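Local coordinates for flagellar assembly protein FliH (Salmonella typhimurium, PDB 5B0O), which is needed for flagellar assembly and regrowth and works in the cytoplasm as part of bacterial flagellar protein export, at residues F69-D81 and D103-E117. Sequence-based numbering, arbitrary orientation.
Sequences FSGKPQLRVHPDD and DPTLHHGGCKVSADE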
loop_
_atom_site.group_PDB
_atom_site.type_symbol
_atom_site.label_atom_id
_atom_site.label_comp_id
_atom_site.label_asym_id
_atom_site.label_seq_id
_atom_site.Cartn_x
_atom_site.Cartn_y
_atom_site.Cartn_z
ATOM N N PHE E 69 -11.242 35.986 -7.389
ATOM C CA PHE E 69 -11.706 36.299 -6.036
ATOM C C PHE E 69 -12.491 37.605 -5.995
ATOM O O PHE E 69 -12.055 38.614 -6.539
ATOM C CB PHE E 69 -10.527 36.384 -5.061
ATOM C CG PHE E 69 -9.734 35.113 -4.952
ATOM C CD1 PHE E 69 -10.370 33.891 -4.844
ATOM C CD2 PHE E 69 -8.348 35.141 -4.972
ATOM C CE1 PHE E 69 -9.647 32.727 -4.751
ATOM C CE2 PHE E 69 -7.618 33.973 -4.884
ATOM C CZ PHE E 69 -8.272 32.766 -4.773
ATOM N N SER E 70 -13.673 37.572 -5.392
ATOM C CA SER E 70 -14.421 38.794 -5.104
ATOM C C SER E 70 -14.265 39.214 -3.640
ATOM O O SER E 70 -14.729 40.271 -3.235
ATOM C CB SER E 70 -15.898 38.633 -5.487
ATOM O OG SER E 70 -16.738 38.528 -4.352
ATOM N N GLY E 71 -13.528 38.416 -2.880
ATOM C CA GLY E 71 -13.524 38.454 -1.427
ATOM C C GLY E 71 -12.706 39.560 -0.783
ATOM O O GLY E 71 -12.193 39.382 0.321
ATOM N N LYS E 72 -12.547 40.675 -1.490
ATOM C CA LYS E 72 -11.634 41.739 -1.085
ATOM C C LYS E 72 -10.213 41.210 -1.107
ATOM O O LYS E 72 -9.515 41.218 -0.094
ATOM C CB LYS E 72 -11.968 42.267 0.313
ATOM C CG LYS E 72 -13.341 42.906 0.453
ATOM C CD LYS E 72 -13.527 43.531 1.830
ATOM C CE LYS E 72 -13.338 42.506 2.941
ATOM N NZ LYS E 72 -14.381 41.437 2.943
ATOM N N PRO E 73 -9.775 40.761 -2.290
ATOM C CA PRO E 73 -8.474 40.116 -2.473
ATOM C C PRO E 73 -7.339 41.021 -2.034
ATOM O O PRO E 73 -7.395 42.225 -2.286
ATOM C CB PRO E 73 -8.404 39.901 -3.989
ATOM C CG PRO E 73 -9.822 39.906 -4.437
ATOM C CD PRO E 73 -10.491 40.914 -3.565
ATOM N N GLN E 74 -6.334 40.446 -1.377
ATOM C CA GLN E 74 -5.135 41.187 -1.006
ATOM C C GLN E 74 -3.882 40.363 -1.302
ATOM O O GLN E 74 -3.768 39.218 -0.873
ATOM C CB GLN E 74 -5.179 41.612 0.464
ATOM C CG GLN E 74 -4.653 40.572 1.450
ATOM C CD GLN E 74 -4.827 40.999 2.902
ATOM O OE1 GLN E 74 -4.660 40.197 3.826
ATOM N NE2 GLN E 74 -5.162 42.270 3.108
ATOM N N LEU E 75 -2.966 40.942 -2.074
ATOM C CA LEU E 75 -1.676 40.318 -2.364
ATOM C C LEU E 75 -0.673 40.731 -1.302
ATOM O O LEU E 75 -0.620 41.896 -0.909
ATOM C CB LEU E 75 -1.171 40.728 -3.747
ATOM C CG LEU E 75 0.286 40.447 -4.117
ATOM C CD1 LEU E 75 0.558 38.967 -4.145
ATOM C CD2 LEU E 75 0.626 41.060 -5.465
ATOM N N ARG E 76 0.109 39.769 -0.827
ATOM C CA ARG E 76 1.099 40.024 0.208
ATOM C C ARG E 76 2.458 39.559 -0.266
ATOM O O ARG E 76 2.595 38.457 -0.802
ATOM C CB ARG E 76 0.759 39.268 1.493
ATOM C CG ARG E 76 -0.611 39.543 2.054
ATOM C CD ARG E 76 -0.915 38.583 3.184
ATOM N NE ARG E 76 -2.331 38.586 3.531
ATOM C CZ ARG E 76 -2.894 37.713 4.359
ATOM N NH1 ARG E 76 -2.153 36.765 4.920
ATOM N NH2 ARG E 76 -4.193 37.783 4.622
ATOM N N VAL E 77 3.462 40.403 -0.061
ATOM C CA VAL E 77 4.837 40.038 -0.338
ATOM C C VAL E 77 5.711 40.568 0.788
ATOM O O VAL E 77 5.270 41.396 1.584
ATOM C CB VAL E 77 5.309 40.603 -1.676
ATOM C CG1 VAL E 77 6.657 40.018 -2.035
ATOM C CG2 VAL E 77 4.311 40.276 -2.762
ATOM N N HIS E 78 6.940 40.074 0.869
ATOM C CA HIS E 78 7.889 40.571 1.854
ATOM C C HIS E 78 8.129 42.052 1.607
ATOM O O HIS E 78 8.307 42.471 0.459
ATOM C CB HIS E 78 9.212 39.815 1.749
ATOM C CG HIS E 78 10.126 40.023 2.918
ATOM N ND1 HIS E 78 11.496 39.996 2.803
ATOM C CD2 HIS E 78 9.860 40.245 4.228
ATOM C CE1 HIS E 78 12.041 40.202 3.991
ATOM N NE2 HIS E 78 11.071 40.353 4.871
ATOM N N PRO E 79 8.152 42.850 2.683
ATOM C CA PRO E 79 8.350 44.295 2.541
ATOM C C PRO E 79 9.500 44.641 1.600
ATOM O O PRO E 79 9.463 45.699 0.970
ATOM C CB PRO E 79 8.677 44.726 3.970
ATOM C CG PRO E 79 7.834 43.802 4.816
ATOM C CD PRO E 79 7.764 42.479 4.058
ATOM N N ASP E 80 10.485 43.755 1.498
ATOM C CA ASP E 80 11.628 43.961 0.609
ATOM C C ASP E 80 11.319 43.843 -0.888
ATOM O O ASP E 80 11.960 44.507 -1.708
ATOM C CB ASP E 80 12.759 43.012 0.978
ATOM C CG ASP E 80 13.414 43.380 2.282
ATOM O OD1 ASP E 80 12.910 44.295 2.966
ATOM O OD2 ASP E 80 14.433 42.745 2.625
ATOM N N ASP E 81 10.368 42.982 -1.244
ATOM C CA ASP E 81 9.885 42.914 -2.623
ATOM C C ASP E 81 8.781 43.945 -2.836
ATOM O O ASP E 81 8.435 44.267 -3.969
ATOM C CB ASP E 81 9.313 41.530 -2.944
ATOM C CG ASP E 81 10.370 40.447 -3.022
ATOM O OD1 ASP E 81 11.421 40.657 -3.666
ATOM O OD2 ASP E 81 10.129 39.367 -2.440
ATOM N N ASP E 103 4.012 41.457 4.036
ATOM C CA ASP E 103 3.956 40.386 5.022
ATOM C C ASP E 103 5.376 39.978 5.377
ATOM O O ASP E 103 6.119 39.492 4.519
ATOM C CB ASP E 103 3.151 39.187 4.521
ATOM C CG ASP E 103 2.743 38.252 5.649
ATOM O OD1 ASP E 103 1.679 38.488 6.260
ATOM O OD2 ASP E 103 3.487 37.291 5.935
ATOM N N PRO E 104 5.758 40.176 6.644
ATOM C CA PRO E 104 7.141 39.934 7.059
ATOM C C PRO E 104 7.547 38.469 6.940
ATOM O O PRO E 104 8.740 38.173 6.859
ATOM C CB PRO E 104 7.134 40.359 8.526
ATOM C CG PRO E 104 5.726 40.168 8.964
ATOM C CD PRO E 104 4.885 40.519 7.781
ATOM N N THR E 105 6.571 37.568 6.920
ATOM C CA THR E 105 6.869 36.143 6.988
ATOM C C THR E 105 6.956 35.462 5.629
ATOM O O THR E 105 7.166 34.259 5.547
ATOM C CB THR E 105 5.849 35.404 7.854
ATOM O OG1 THR E 105 4.651 35.194 7.102
ATOM C CG2 THR E 105 5.530 36.217 9.085
ATOM N N LEU E 106 6.785 36.220 4.558
ATOM C CA LEU E 106 6.972 35.638 3.240
ATOM C C LEU E 106 8.427 35.812 2.843
ATOM O O LEU E 106 9.029 36.849 3.102
ATOM C CB LEU E 106 6.028 36.265 2.202
ATOM C CG LEU E 106 4.523 36.180 2.488
ATOM C CD1 LEU E 106 3.716 36.885 1.414
ATOM C CD2 LEU E 106 4.058 34.736 2.635
ATOM N N HIS E 107 9.008 34.784 2.248
ATOM C CA HIS E 107 10.366 34.898 1.751
ATOM C C HIS E 107 10.366 35.604 0.404
ATOM O O HIS E 107 9.365 35.598 -0.312
ATOM C CB HIS E 107 11.028 33.527 1.644
ATOM C CG HIS E 107 11.006 32.743 2.919
ATOM N ND1 HIS E 107 9.887 32.058 3.352
ATOM C CD2 HIS E 107 11.958 32.530 3.851
ATOM C CE1 HIS E 107 10.158 31.461 4.495
ATOM N NE2 HIS E 107 11.408 31.728 4.825
ATOM N N HIS E 108 11.492 36.228 0.079
ATOM C CA HIS E 108 11.653 36.951 -1.177
ATOM C C HIS E 108 11.342 36.054 -2.370
ATOM O O HIS E 108 11.700 34.884 -2.373
ATOM C CB HIS E 108 13.090 37.471 -1.299
ATOM C CG HIS E 108 13.539 38.308 -0.142
ATOM N ND1 HIS E 108 13.541 37.852 1.158
ATOM C CD2 HIS E 108 14.026 39.573 -0.096
ATOM C CE1 HIS E 108 13.998 38.800 1.957
ATOM N NE2 HIS E 108 14.298 39.855 1.218
ATOM N N GLY E 109 10.671 36.598 -3.381
ATOM C CA GLY E 109 10.436 35.867 -4.617
ATOM C C GLY E 109 9.182 35.018 -4.579
ATOM O O GLY E 109 8.974 34.159 -5.437
ATOM N N GLY E 110 8.333 35.285 -3.590
ATOM C CA GLY E 110 7.114 34.524 -3.380
ATOM C C GLY E 110 6.024 35.377 -2.764
ATOM O O GLY E 110 6.309 36.409 -2.157
ATOM N N CYS E 111 4.777 34.942 -2.912
ATOM C CA CYS E 111 3.635 35.759 -2.527
ATOM C C CYS E 111 2.408 34.920 -2.200
ATOM O O CYS E 111 2.361 33.722 -2.479
ATOM C CB CYS E 111 3.282 36.699 -3.665
ATOM S SG CYS E 111 2.786 35.808 -5.140
ATOM N N LYS E 112 1.421 35.552 -1.579
ATOM C CA LYS E 112 0.124 34.922 -1.387
ATOM C C LYS E 112 -0.976 35.930 -1.671
ATOM O O LYS E 112 -0.851 37.100 -1.326
ATOM C CB LYS E 112 -0.035 34.383 0.039
ATOM C CG LYS E 112 0.914 33.261 0.424
ATOM C CD LYS E 112 0.561 32.716 1.803
ATOM C CE LYS E 112 1.709 31.924 2.402
ATOM N NZ LYS E 112 1.253 31.095 3.546
ATOM N N VAL E 113 -2.049 35.467 -2.305
ATOM C CA VAL E 113 -3.242 36.279 -2.508
ATOM C C VAL E 113 -4.345 35.749 -1.608
ATOM O O VAL E 113 -4.678 34.570 -1.658
ATOM C CB VAL E 113 -3.721 36.209 -3.960
ATOM C CG1 VAL E 113 -4.870 37.161 -4.169
ATOM C CG2 VAL E 113 -2.577 36.536 -4.908
ATOM N N SER E 114 -4.920 36.618 -0.788
ATOM C CA SER E 114 -5.920 36.182 0.170
ATOM C C SER E 114 -7.257 36.862 -0.059
ATOM O O SER E 114 -7.319 38.075 -0.207
ATOM C CB SER E 114 -5.434 36.470 1.587
ATOM O OG SER E 114 -4.035 36.307 1.679
ATOM N N ALA E 115 -8.327 36.076 -0.085
ATOM C CA ALA E 115 -9.684 36.612 -0.131
ATOM C C ALA E 115 -10.576 35.788 0.783
ATOM O O ALA E 115 -10.144 34.778 1.336
ATOM C CB ALA E 115 -10.218 36.587 -1.548
ATOM N N ASP E 116 -11.828 36.200 0.920
ATOM C CA ASP E 116 -12.760 35.487 1.781
ATOM C C ASP E 116 -12.926 34.046 1.313
ATOM O O ASP E 116 -12.976 33.127 2.125
ATOM C CB ASP E 116 -14.122 36.194 1.825
ATOM C CG ASP E 116 -14.030 37.629 2.338
ATOM O OD1 ASP E 116 -13.045 37.953 3.039
ATOM O OD2 ASP E 116 -14.947 38.432 2.043
ATOM N N GLU E 117 -13.002 33.859 -0.001
ATOM C CA GLU E 117 -13.234 32.542 -0.596
ATOM C C GLU E 117 -12.081 31.578 -0.346
ATOM O O GLU E 117 -12.294 30.385 -0.149
ATOM C CB GLU E 117 -13.442 32.641 -2.114
ATOM C CG GLU E 117 -14.424 33.704 -2.589
ATOM C CD GLU E 117 -13.765 35.048 -2.848
ATOM O OE1 GLU E 117 -12.706 35.331 -2.251
ATOM O OE2 GLU E 117 -14.313 35.826 -3.654
#
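Antiparallel strand pairing joins Gln-74, Leu-75 and Arg-76 to Ser-114, Val-113 and Lys-112 in the middle of the small mixed sheet of this C-terminal part of FliH. Gln-74 faces Ser-114 and Arg-76 faces Lys-112 as hydrogen-bonded pairs, two bonds in each. Leu-75 and Val-113, the non-hydrogen-bonded pair between them, turn to the face covered by helix 53-63, where branched apolar side chains suit a buried layer: Leu-75 CD1 lies 4.0 Å from Val-113 CG2. Cys-111, small and weakly polar, fills in alongside, its CB 3.6 Å from Leu-75 CD1. On the other face lie Gln-74, Arg-76, Lys-112 and Ser-114, all polar. Arg-76, extended from CG to NE, grips Gln-74 OE1 side-on through NE and NH2, while the short side chain of Ser-114 places OG over the guanidinium face, 3.1 Å from its plane.

In the sheet, of strand order 2-1-3-4, 99-102 runs parallel beside 74-77 and 119-121 antiparallel beside 112-114. Past Val-77, whose carbonyl accepts from Asp-103 N, the chain turns toward helix 79-96. Just before that helix the ring edge of His-78 is turned to the face of His-108, though the rings are modelled doubtfully close. Asp-80 OD2 takes His-108 NE2 at 3.2 Å, and Asp-81 OD2 accepts Gly-109 N at 3.0 Å, its other oxygen being salt-bridged to Arg-84.

At the far end Phe-69 CB packs on Ala-115 CB at 3.5 Å, the Glu-117 carboxylate meets Ser-70 N in a doubtfully short bond, and flexible Lys-72 bends at chi3 and chi4 to bring NZ within 3.2 Å of Asp-116 OD2, a salt bridge whose hydrogen bond is weak.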